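Endo-1,4-beta-xylanase (Pseudoalteromonas haloplanktis, PDB 1H12) hydrolyses internal beta-1,4-linkages of xylan as a cold-adapted family 8 glycoside hydrolase, and may also act on cellulose and related beta-glucans. Local coordinates at residues A1-V9 with L352-A361; Q93-K104 with E165-M175. All coordinates share one frame; numbering follows the deposited sequence.

Contact 1: A1-V9 with L352-A361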
loop_
_atom_site.group_PDB
_atom_site.type_symbol
_atom_site.label_atom_id
_atom_site.label_comp_id
_atom_site.label_asym_id
_atom_site.label_seq_id
_atom_site.Cartn_x
_atom_site.Cartn_y
_atom_site.Cartn_z
ATOM N N ALA A 1 15.308 -1.849 -22.906
ATOM C CA ALA A 1 14.722 -0.500 -22.997
ATOM C C ALA A 1 13.347 -0.490 -22.327
ATOM O O ALA A 1 12.666 -1.491 -22.329
ATOM C CB ALA A 1 14.580 -0.048 -24.426
ATOM N N PHE A 2 12.961 0.644 -21.812
ATOM C CA PHE A 2 11.639 0.802 -21.236
ATOM C C PHE A 2 10.544 0.491 -22.188
ATOM O O PHE A 2 10.543 1.024 -23.329
ATOM C CB PHE A 2 11.487 2.233 -20.753
ATOM C CG PHE A 2 10.141 2.552 -20.139
ATOM C CD1 PHE A 2 9.689 1.906 -19.002
ATOM C CD2 PHE A 2 9.320 3.498 -20.708
ATOM C CE1 PHE A 2 8.461 2.240 -18.422
ATOM C CE2 PHE A 2 8.075 3.805 -20.128
ATOM C CZ PHE A 2 7.655 3.163 -19.000
ATOM N N ASN A 3 9.574 -0.325 -21.795
ATOM C CA ASN A 3 8.385 -0.574 -22.596
ATOM C C ASN A 3 7.381 0.544 -22.350
ATOM O O ASN A 3 6.670 0.556 -21.338
ATOM C CB ASN A 3 7.785 -1.914 -22.255
ATOM C CG ASN A 3 6.630 -2.262 -23.128
ATOM O OD1 ASN A 3 6.185 -1.424 -23.930
ATOM N ND2 ASN A 3 6.089 -3.464 -22.984
ATOM N N ASN A 4 7.315 1.488 -23.272
ATOM C CA ASN A 4 6.404 2.595 -23.186
ATOM C C ASN A 4 5.062 2.312 -23.789
ATOM O O ASN A 4 4.243 3.251 -23.908
ATOM C CB ASN A 4 7.026 3.838 -23.759
ATOM C CG ASN A 4 7.117 3.812 -25.256
ATOM O OD1 ASN A 4 7.087 2.783 -25.848
ATOM N ND2 ASN A 4 7.184 4.969 -25.853
ATOM N N ASN A 5 4.766 1.067 -24.079
ATOM C CA ASN A 5 3.470 0.667 -24.576
ATOM C C ASN A 5 2.919 -0.519 -23.743
ATOM O O ASN A 5 2.790 -1.636 -24.215
ATOM C CB ASN A 5 3.637 0.206 -26.052
ATOM C CG ASN A 5 2.322 -0.001 -26.755
ATOM O OD1 ASN A 5 1.270 0.561 -26.325
ATOM N ND2 ASN A 5 2.343 -0.790 -27.874
ATOM N N PRO A 6 2.633 -0.270 -22.472
ATOM C CA PRO A 6 2.204 -1.365 -21.591
ATOM C C PRO A 6 0.985 -2.039 -22.109
ATOM O O PRO A 6 0.062 -1.406 -22.602
ATOM C CB PRO A 6 1.975 -0.656 -20.274
ATOM C CG PRO A 6 1.658 0.746 -20.645
ATOM C CD PRO A 6 2.673 1.047 -21.811
ATOM N N SER A 7 0.960 -3.371 -21.982
ATOM C CA SER A 7 -0.153 -4.161 -22.469
ATOM C C SER A 7 -1.470 -3.880 -21.822
ATOM O O SER A 7 -1.534 -3.622 -20.629
ATOM C CB SER A 7 0.169 -5.642 -22.321
ATOM O OG SER A 7 -0.862 -6.430 -22.924
ATOM N N SER A 8 -2.559 -3.952 -22.606
ATOM C CA SER A 8 -3.919 -3.898 -22.077
ATOM C C SER A 8 -4.299 -5.191 -21.400
ATOM O O SER A 8 -5.344 -5.256 -20.801
ATOM C CB SER A 8 -4.918 -3.601 -23.175
ATOM O OG SER A 8 -4.849 -4.576 -24.174
ATOM N N VAL A 9 -3.504 -6.216 -21.550
ATOM C CA VAL A 9 -3.732 -7.520 -20.889
ATOM C C VAL A 9 -2.782 -7.585 -19.718
ATOM O O VAL A 9 -1.575 -7.439 -19.871
ATOM C CB VAL A 9 -3.447 -8.714 -21.822
ATOM C CG1 VAL A 9 -3.630 -10.034 -21.154
ATOM C CG2 VAL A 9 -4.378 -8.651 -23.051
ATOM N N LEU A 352 5.481 3.891 -12.985
ATOM C CA LEU A 352 5.994 3.746 -14.357
ATOM C C LEU A 352 5.458 2.575 -15.103
ATOM O O LEU A 352 5.514 2.557 -16.343
ATOM C CB LEU A 352 7.519 3.730 -14.353
ATOM C CG LEU A 352 8.177 4.983 -13.803
ATOM C CD1 LEU A 352 9.679 4.724 -13.723
ATOM C CD2 LEU A 352 7.840 6.205 -14.679
ATOM N N LEU A 353 4.905 1.576 -14.426
ATOM C CA LEU A 353 4.247 0.456 -15.092
ATOM C C LEU A 353 3.011 0.878 -15.880
ATOM O O LEU A 353 2.505 0.097 -16.675
ATOM C CB LEU A 353 3.950 -0.637 -14.080
ATOM C CG LEU A 353 5.163 -1.300 -13.463
ATOM C CD1 LEU A 353 4.842 -2.020 -12.172
ATOM C CD2 LEU A 353 5.795 -2.295 -14.470
ATOM N N ALA A 354 2.531 2.096 -15.672
ATOM C CA ALA A 354 1.454 2.684 -16.462
ATOM C C ALA A 354 1.934 3.858 -17.315
ATOM O O ALA A 354 1.100 4.434 -18.022
ATOM C CB ALA A 354 0.295 3.154 -15.581
ATOM N N SER A 355 3.203 4.211 -17.265
ATOM C CA SER A 355 3.743 5.394 -18.003
ATOM C C SER A 355 3.998 5.037 -19.473
ATOM O O SER A 355 4.356 3.913 -19.807
ATOM C CB SER A 355 5.107 5.804 -17.389
ATOM O OG SER A 355 5.717 6.899 -18.194
ATOM N N THR A 356 3.849 6.060 -20.317
ATOM C CA THR A 356 4.192 5.914 -21.748
ATOM C C THR A 356 5.300 6.815 -22.187
ATOM O O THR A 356 5.503 6.974 -23.394
ATOM C CB THR A 356 2.934 6.106 -22.619
ATOM O OG1 THR A 356 2.397 7.416 -22.435
ATOM C CG2 THR A 356 1.870 5.151 -22.333
ATOM N N ASN A 357 6.026 7.410 -21.245
ATOM C CA ASN A 357 7.054 8.387 -21.519
ATOM C C ASN A 357 8.417 7.862 -21.076
ATOM O O ASN A 357 8.737 7.828 -19.901
ATOM C CB ASN A 357 6.694 9.707 -20.837
ATOM C CG ASN A 357 7.629 10.838 -21.163
ATOM O OD1 ASN A 357 8.871 10.716 -21.234
ATOM N ND2 ASN A 357 7.018 12.022 -21.334
ATOM N N ALA A 358 9.253 7.449 -22.017
ATOM C CA ALA A 358 10.552 6.856 -21.703
ATOM C C ALA A 358 11.462 7.824 -21.019
ATOM O O ALA A 358 12.241 7.409 -20.138
ATOM C CB ALA A 358 11.174 6.255 -23.004
ATOM N N GLY A 359 11.425 9.091 -21.359
ATOM C CA GLY A 359 12.215 10.088 -20.688
ATOM C C GLY A 359 11.860 10.231 -19.192
ATOM O O GLY A 359 12.761 10.283 -18.352
ATOM N N GLN A 360 10.596 10.283 -18.895
ATOM C CA GLN A 360 10.069 10.295 -17.524
ATOM C C GLN A 360 10.528 8.994 -16.841
ATOM O O GLN A 360 10.928 8.998 -15.684
ATOM C CB GLN A 360 8.480 10.365 -17.425
ATOM C CG GLN A 360 7.639 11.657 -17.220
ATOM C CD GLN A 360 6.095 11.421 -17.339
ATOM O OE1 GLN A 360 5.293 12.330 -17.269
ATOM N NE2 GLN A 360 5.690 10.188 -17.592
ATOM N N ALA A 361 10.373 7.869 -17.517
ATOM C CA ALA A 361 10.762 6.627 -16.901
ATOM C C ALA A 361 12.201 6.607 -16.540
ATOM O O ALA A 361 12.568 6.211 -15.420
ATOM C CB ALA A 361 10.432 5.457 -17.792
HETATM O O HOH W 1 4.954 1.139 -19.061
HETATM O O HOH W 2 8.585 7.540 -24.854
#
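The ring of Phe-2 is the bump of this contact, and the bend from Leu-352 to Ala-361 supplies its hollow. With CG anti to the backbone N (chi1 179°), the ring lies against the first turn of helix 358-369, where Ala-361 CB sits 3.5 Å from the ring centroid, almost on the normal: a CH-pi contact that a methyl-sized side chain suits. The far ring atom, CZ, comes within 3.5 Å of Leu-352 O, which lies in the ring plane at its edge; Ser-355 O also approaches the edge. Leu-20 and Met-24 touch the ring too. Replacing Phe-2 by an alanine would probably leave the Ala-361 methyl without the ring it packs on and open a gap against Leu-352 and Ser-355. Further along, Pro-6 presents CB and CD to the turn, CB 3.7 Å from Leu-353 O. Between Phe-2 and Pro-6, Thr-356 CA makes a CA-H...O contact of 3.4 Å with Asn-4 O. No direct hydrogen bond crosses; water 1 lies between Asn-3 O and Ser-355 O, 2.9 Å from each, and water 2 accepts from Asn-4 ND2 and Ala-358 N. Between 1-9 and 352-361, then, apolar fit and water bridges replace direct polar pairs.

Contact 2: Q93-K104 with E165-M175; sequences QEEFDNLWRFAK and EFNYYNDAITM
Chi1 of 179° carries the Trp-100 indole toward 165-175, and chi1 of -62° sets the Phe-166 ring to receive its edge. The two form an edge-to-face pair, with Trp-100 CD1 over the phenyl ring centre and 3.6 Å from Phe-166 CD1; Glu-165 CG covers the opposite face. In the indole plane, Trp-100 NE1 donates to Asp-171 OD2 at 2.9 Å, meeting the oxygen from above the carboxylate plane. The extended Lys-104 brings NZ to Asp-171 OD1 at 3.0 Å in a salt bridge, with a weak second bond to OD2, so that one carboxylate takes the indole N-H on OD2 and the ammonium mainly on OD1. Met-175 CE closes on the six-membered part of the indole. Here, in the (alpha/alpha)6 barrel of family 8, helix 93-107 meets helix 168-182 and the loop leading into it; the axes of segments 93-104 and 168-175 approach to 13.3 Å at 44°, a spacing that large side chains bridge. Arg-101, bent at chi3, grips Glu-165 side-on, NE to OE2 at 2.7 Å and NH2 to OE1 at 2.9 Å, both on syn lone pairs with guanidinium and carboxylate nearly coplanar; NH1 and NH2 also hold Asn-98 OD1, and NH1 reaches Lys-60 O, fixing the group's rotation. At the other end, Tyr-168 OH donates to the syn lone pair of Asp-97 OD1 at 2.6 Å and accepts from Gln-93 NE2, while water 3 donates to both Asp-97 OD2 and Glu-165 OE1, probably easing the repulsion between these two acids.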
loop_
_atom_site.group_PDB
_atom_site.type_symbol
_atom_site.label_atom_id
_atom_site.label_comp_id
_atom_site.label_asym_id
_atom_site.label_seq_id
_atom_site.Cartn_x
_atom_site.Cartn_y
_atom_site.Cartn_z
ATOM N N GLN A 93 8.486 -17.491 4.962
ATOM C CA GLN A 93 7.354 -17.939 5.738
ATOM C C GLN A 93 7.425 -17.635 7.219
ATOM O O GLN A 93 6.413 -17.258 7.829
ATOM C CB GLN A 93 7.111 -19.433 5.487
ATOM C CG GLN A 93 5.811 -19.934 6.100
ATOM C CD GLN A 93 5.525 -21.363 5.799
ATOM O OE1 GLN A 93 6.454 -22.119 5.343
ATOM N NE2 GLN A 93 4.310 -21.792 6.061
ATOM N N GLU A 94 8.584 -17.798 7.823
ATOM C CA GLU A 94 8.721 -17.524 9.234
ATOM C C GLU A 94 8.386 -16.065 9.521
ATOM O O GLU A 94 7.700 -15.757 10.511
ATOM C CB GLU A 94 10.138 -17.835 9.738
ATOM N N GLU A 95 8.947 -15.180 8.723
ATOM C CA GLU A 95 8.689 -13.737 8.888
ATOM C C GLU A 95 7.208 -13.450 8.749
ATOM O O GLU A 95 6.644 -12.683 9.546
ATOM C CB GLU A 95 9.523 -12.945 7.887
ATOM C CG GLU A 95 11.037 -12.954 8.131
ATOM C CD GLU A 95 11.749 -14.170 7.593
ATOM O OE1 GLU A 95 11.196 -15.129 7.045
ATOM O OE2 GLU A 95 12.994 -14.090 7.659
ATOM N N PHE A 96 6.586 -14.014 7.720
ATOM C CA PHE A 96 5.153 -13.861 7.510
ATOM C C PHE A 96 4.395 -14.298 8.753
ATOM O O PHE A 96 3.526 -13.565 9.273
ATOM C CB PHE A 96 4.713 -14.657 6.303
ATOM C CG PHE A 96 3.265 -14.478 5.943
ATOM C CD1 PHE A 96 2.262 -15.078 6.677
ATOM C CD2 PHE A 96 2.935 -13.705 4.850
ATOM C CE1 PHE A 96 0.945 -14.850 6.352
ATOM C CE2 PHE A 96 1.632 -13.520 4.495
ATOM C CZ PHE A 96 0.622 -14.091 5.247
ATOM N N ASP A 97 4.684 -15.488 9.221
ATOM C CA ASP A 97 3.937 -16.083 10.316
ATOM C C ASP A 97 4.114 -15.292 11.609
ATOM O O ASP A 97 3.186 -15.117 12.378
ATOM C CB ASP A 97 4.354 -17.522 10.521
ATOM C CG ASP A 97 3.833 -18.468 9.473
ATOM O OD1 ASP A 97 3.068 -18.028 8.586
ATOM O OD2 ASP A 97 4.191 -19.672 9.509
ATOM N N ASN A 98 5.323 -14.801 11.845
ATOM C CA ASN A 98 5.577 -14.023 13.032
ATOM C C ASN A 98 4.808 -12.715 13.046
ATOM O O ASN A 98 4.314 -12.256 14.079
ATOM C CB ASN A 98 7.085 -13.791 13.247
ATOM C CG ASN A 98 7.859 -15.048 13.591
ATOM O OD1 ASN A 98 7.277 -16.042 14.051
ATOM N ND2 ASN A 98 9.171 -14.985 13.386
ATOM N N LEU A 99 4.728 -12.068 11.864
ATOM C CA LEU A 99 3.944 -10.848 11.737
ATOM C C LEU A 99 2.454 -11.131 11.858
ATOM O O LEU A 99 1.721 -10.368 12.503
ATOM C CB LEU A 99 4.225 -10.169 10.380
ATOM C CG LEU A 99 5.619 -9.563 10.212
ATOM C CD1 LEU A 99 5.737 -9.040 8.792
ATOM C CD2 LEU A 99 5.891 -8.448 11.207
ATOM N N TRP A 100 1.955 -12.178 11.217
ATOM C CA TRP A 100 0.525 -12.473 11.258
ATOM C C TRP A 100 0.093 -12.872 12.679
ATOM O O TRP A 100 -0.957 -12.458 13.158
ATOM C CB TRP A 100 0.146 -13.536 10.219
ATOM C CG TRP A 100 -1.286 -13.908 10.219
ATOM C CD1 TRP A 100 -1.776 -15.159 10.311
ATOM C CD2 TRP A 100 -2.438 -13.031 10.212
ATOM N NE1 TRP A 100 -3.145 -15.138 10.362
ATOM C CE2 TRP A 100 -3.568 -13.836 10.297
ATOM C CE3 TRP A 100 -2.640 -11.635 10.134
ATOM C CZ2 TRP A 100 -4.853 -13.296 10.402
ATOM C CZ3 TRP A 100 -3.898 -11.120 10.206
ATOM C CH2 TRP A 100 -5.009 -11.938 10.354
ATOM N N ARG A 101 0.965 -13.621 13.384
ATOM C CA ARG A 101 0.638 -13.987 14.734
ATOM C C ARG A 101 0.412 -12.755 15.590
ATOM O O ARG A 101 -0.502 -12.691 16.432
ATOM C CB ARG A 101 1.762 -14.847 15.330
ATOM C CG ARG A 101 1.359 -15.618 16.590
ATOM C CD ARG A 101 2.524 -16.346 17.277
ATOM N NE ARG A 101 3.226 -17.180 16.316
ATOM C CZ ARG A 101 4.396 -16.902 15.741
ATOM N NH1 ARG A 101 5.201 -15.963 16.214
ATOM N NH2 ARG A 101 4.786 -17.623 14.683
ATOM N N PHE A 102 1.280 -11.749 15.418
ATOM C CA PHE A 102 1.144 -10.494 16.156
ATOM C C PHE A 102 -0.143 -9.790 15.824
ATOM O O PHE A 102 -0.862 -9.284 16.693
ATOM C CB PHE A 102 2.331 -9.596 15.813
ATOM C CG PHE A 102 2.356 -8.292 16.576
ATOM C CD1 PHE A 102 1.605 -7.183 16.157
ATOM C CD2 PHE A 102 3.125 -8.178 17.717
ATOM C CE1 PHE A 102 1.613 -6.037 16.884
ATOM C CE2 PHE A 102 3.124 -6.988 18.437
ATOM C CZ PHE A 102 2.365 -5.941 18.021
ATOM N N ALA A 103 -0.454 -9.696 14.547
ATOM C CA ALA A 103 -1.652 -8.964 14.107
ATOM C C ALA A 103 -2.902 -9.618 14.705
ATOM O O ALA A 103 -3.764 -8.919 15.263
ATOM C CB ALA A 103 -1.734 -8.953 12.587
ATOM N N LYS A 104 -3.019 -10.926 14.550
ATOM C CA LYS A 104 -4.196 -11.606 14.983
ATOM C C LYS A 104 -4.379 -11.546 16.501
ATOM O O LYS A 104 -5.496 -11.431 16.995
ATOM C CB LYS A 104 -4.195 -13.038 14.409
ATOM C CG LYS A 104 -5.423 -13.809 14.525
ATOM C CD LYS A 104 -5.271 -15.205 13.738
ATOM C CE LYS A 104 -6.516 -15.971 13.872
ATOM N NZ LYS A 104 -6.296 -17.253 13.263
ATOM N N GLU A 165 0.914 -23.707 11.209
ATOM C CA GLU A 165 0.427 -22.897 12.291
ATOM C C GLU A 165 -0.915 -22.243 11.989
ATOM O O GLU A 165 -1.774 -22.186 12.831
ATOM C CB GLU A 165 1.469 -21.826 12.653
ATOM C CG GLU A 165 1.006 -20.913 13.784
ATOM C CD GLU A 165 2.038 -19.913 14.315
ATOM O OE1 GLU A 165 3.089 -19.727 13.663
ATOM O OE2 GLU A 165 1.688 -19.230 15.328
ATOM N N PHE A 166 -1.040 -21.720 10.768
ATOM C CA PHE A 166 -2.225 -20.987 10.344
ATOM C C PHE A 166 -2.964 -21.659 9.237
ATOM O O PHE A 166 -2.351 -22.183 8.266
ATOM C CB PHE A 166 -1.830 -19.586 9.886
ATOM C CG PHE A 166 -1.223 -18.779 10.981
ATOM C CD1 PHE A 166 -1.997 -18.335 12.011
ATOM C CD2 PHE A 166 0.101 -18.435 10.978
ATOM C CE1 PHE A 166 -1.465 -17.603 13.035
ATOM C CE2 PHE A 166 0.650 -17.703 12.017
ATOM C CZ PHE A 166 -0.110 -17.277 13.030
ATOM N N ASN A 167 -4.286 -21.563 9.325
ATOM C CA ASN A 167 -5.148 -21.823 8.156
ATOM C C ASN A 167 -5.274 -20.461 7.491
ATOM O O ASN A 167 -6.179 -19.685 7.785
ATOM C CB ASN A 167 -6.492 -22.394 8.568
ATOM C CG ASN A 167 -7.277 -22.859 7.394
ATOM O OD1 ASN A 167 -7.271 -22.260 6.349
ATOM N ND2 ASN A 167 -7.973 -23.973 7.571
ATOM N N TYR A 168 -4.286 -20.127 6.657
ATOM C CA TYR A 168 -4.238 -18.857 6.011
ATOM C C TYR A 168 -5.514 -18.566 5.266
ATOM O O TYR A 168 -5.995 -17.413 5.241
ATOM C CB TYR A 168 -3.075 -18.751 5.049
ATOM C CG TYR A 168 -1.698 -19.030 5.600
ATOM C CD1 TYR A 168 -1.064 -18.154 6.501
ATOM C CD2 TYR A 168 -1.004 -20.149 5.207
ATOM C CE1 TYR A 168 0.205 -18.393 6.944
ATOM C CE2 TYR A 168 0.285 -20.391 5.660
ATOM C CZ TYR A 168 0.882 -19.526 6.537
ATOM O OH TYR A 168 2.158 -19.809 6.992
ATOM N N TYR A 169 -6.051 -19.568 4.571
ATOM C CA TYR A 169 -7.226 -19.366 3.750
ATOM C C TYR A 169 -8.407 -18.958 4.606
ATOM O O TYR A 169 -9.125 -18.001 4.291
ATOM C CB TYR A 169 -7.539 -20.627 2.938
ATOM C CG TYR A 169 -8.640 -20.366 1.928
ATOM C CD1 TYR A 169 -8.393 -19.656 0.786
ATOM C CD2 TYR A 169 -9.939 -20.762 2.161
ATOM C CE1 TYR A 169 -9.416 -19.340 -0.115
ATOM C CE2 TYR A 169 -10.953 -20.470 1.306
ATOM C CZ TYR A 169 -10.685 -19.757 0.144
ATOM O OH TYR A 169 -11.741 -19.451 -0.707
ATOM N N ASN A 170 -8.669 -19.693 5.699
ATOM C CA ASN A 170 -9.762 -19.335 6.547
ATOM C C ASN A 170 -9.567 -17.932 7.137
ATOM O O ASN A 170 -10.527 -17.150 7.257
ATOM C CB ASN A 170 -9.925 -20.328 7.720
ATOM N N ASP A 171 -8.328 -17.618 7.522
ATOM C CA ASP A 171 -8.049 -16.288 8.034
ATOM C C ASP A 171 -8.327 -15.223 6.961
ATOM O O ASP A 171 -8.840 -14.141 7.266
ATOM C CB ASP A 171 -6.638 -16.182 8.561
ATOM C CG ASP A 171 -6.393 -16.926 9.850
ATOM O OD1 ASP A 171 -7.368 -17.333 10.498
ATOM O OD2 ASP A 171 -5.235 -17.122 10.242
ATOM N N ALA A 172 -7.986 -15.519 5.711
ATOM C CA ALA A 172 -8.210 -14.565 4.637
ATOM C C ALA A 172 -9.702 -14.341 4.385
ATOM O O ALA A 172 -10.129 -13.199 4.176
ATOM C CB ALA A 172 -7.596 -15.067 3.348
ATOM N N ILE A 173 -10.502 -15.406 4.366
ATOM C CA ILE A 173 -11.917 -15.273 4.126
ATOM C C ILE A 173 -12.576 -14.508 5.269
ATOM O O ILE A 173 -13.458 -13.686 5.043
ATOM C CB ILE A 173 -12.603 -16.627 3.864
ATOM C CG1 ILE A 173 -11.965 -17.288 2.619
ATOM C CG2 ILE A 173 -14.094 -16.502 3.793
ATOM C CD1 ILE A 173 -12.002 -16.525 1.426
ATOM N N THR A 174 -12.142 -14.744 6.512
ATOM C CA THR A 174 -12.613 -13.982 7.631
ATOM C C THR A 174 -12.303 -12.496 7.422
ATOM O O THR A 174 -13.160 -11.631 7.666
ATOM C CB THR A 174 -11.971 -14.502 8.915
ATOM O OG1 THR A 174 -12.407 -15.853 9.123
ATOM C CG2 THR A 174 -12.358 -13.672 10.126
ATOM N N MET A 175 -11.086 -12.194 6.993
ATOM C CA MET A 175 -10.693 -10.814 6.732
ATOM C C MET A 175 -11.544 -10.183 5.637
ATOM O O MET A 175 -11.995 -9.041 5.774
ATOM C CB MET A 175 -9.206 -10.769 6.355
ATOM C CG MET A 175 -8.619 -9.382 6.345
ATOM S SD MET A 175 -8.467 -8.596 7.979
ATOM C CE MET A 175 -7.296 -9.731 8.744
HETATM O O HOH W 3 4.634 -20.869 11.868
#

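From the N terminus the chain first lays down the arm 1-9, which waits for its partner until 352-361, so contact 1 closes a loop spanning most of the protein. Within that long excursion the chain forms helix 93-107, passes through strands and helix 143-160, and returns with 165-175 to close the much shorter loop of contact 2. The two loops therefore nest and do not cross. Contact 1 ties the N-terminal arm to the turn between helices 342-351 and 358-369, late in the sequence; contact 2 joins helix 93-107 to helix 168-182 and the loop leading into it. Their centres lie about 35 Å apart, on opposite sides of the chain's centre, and they do not touch.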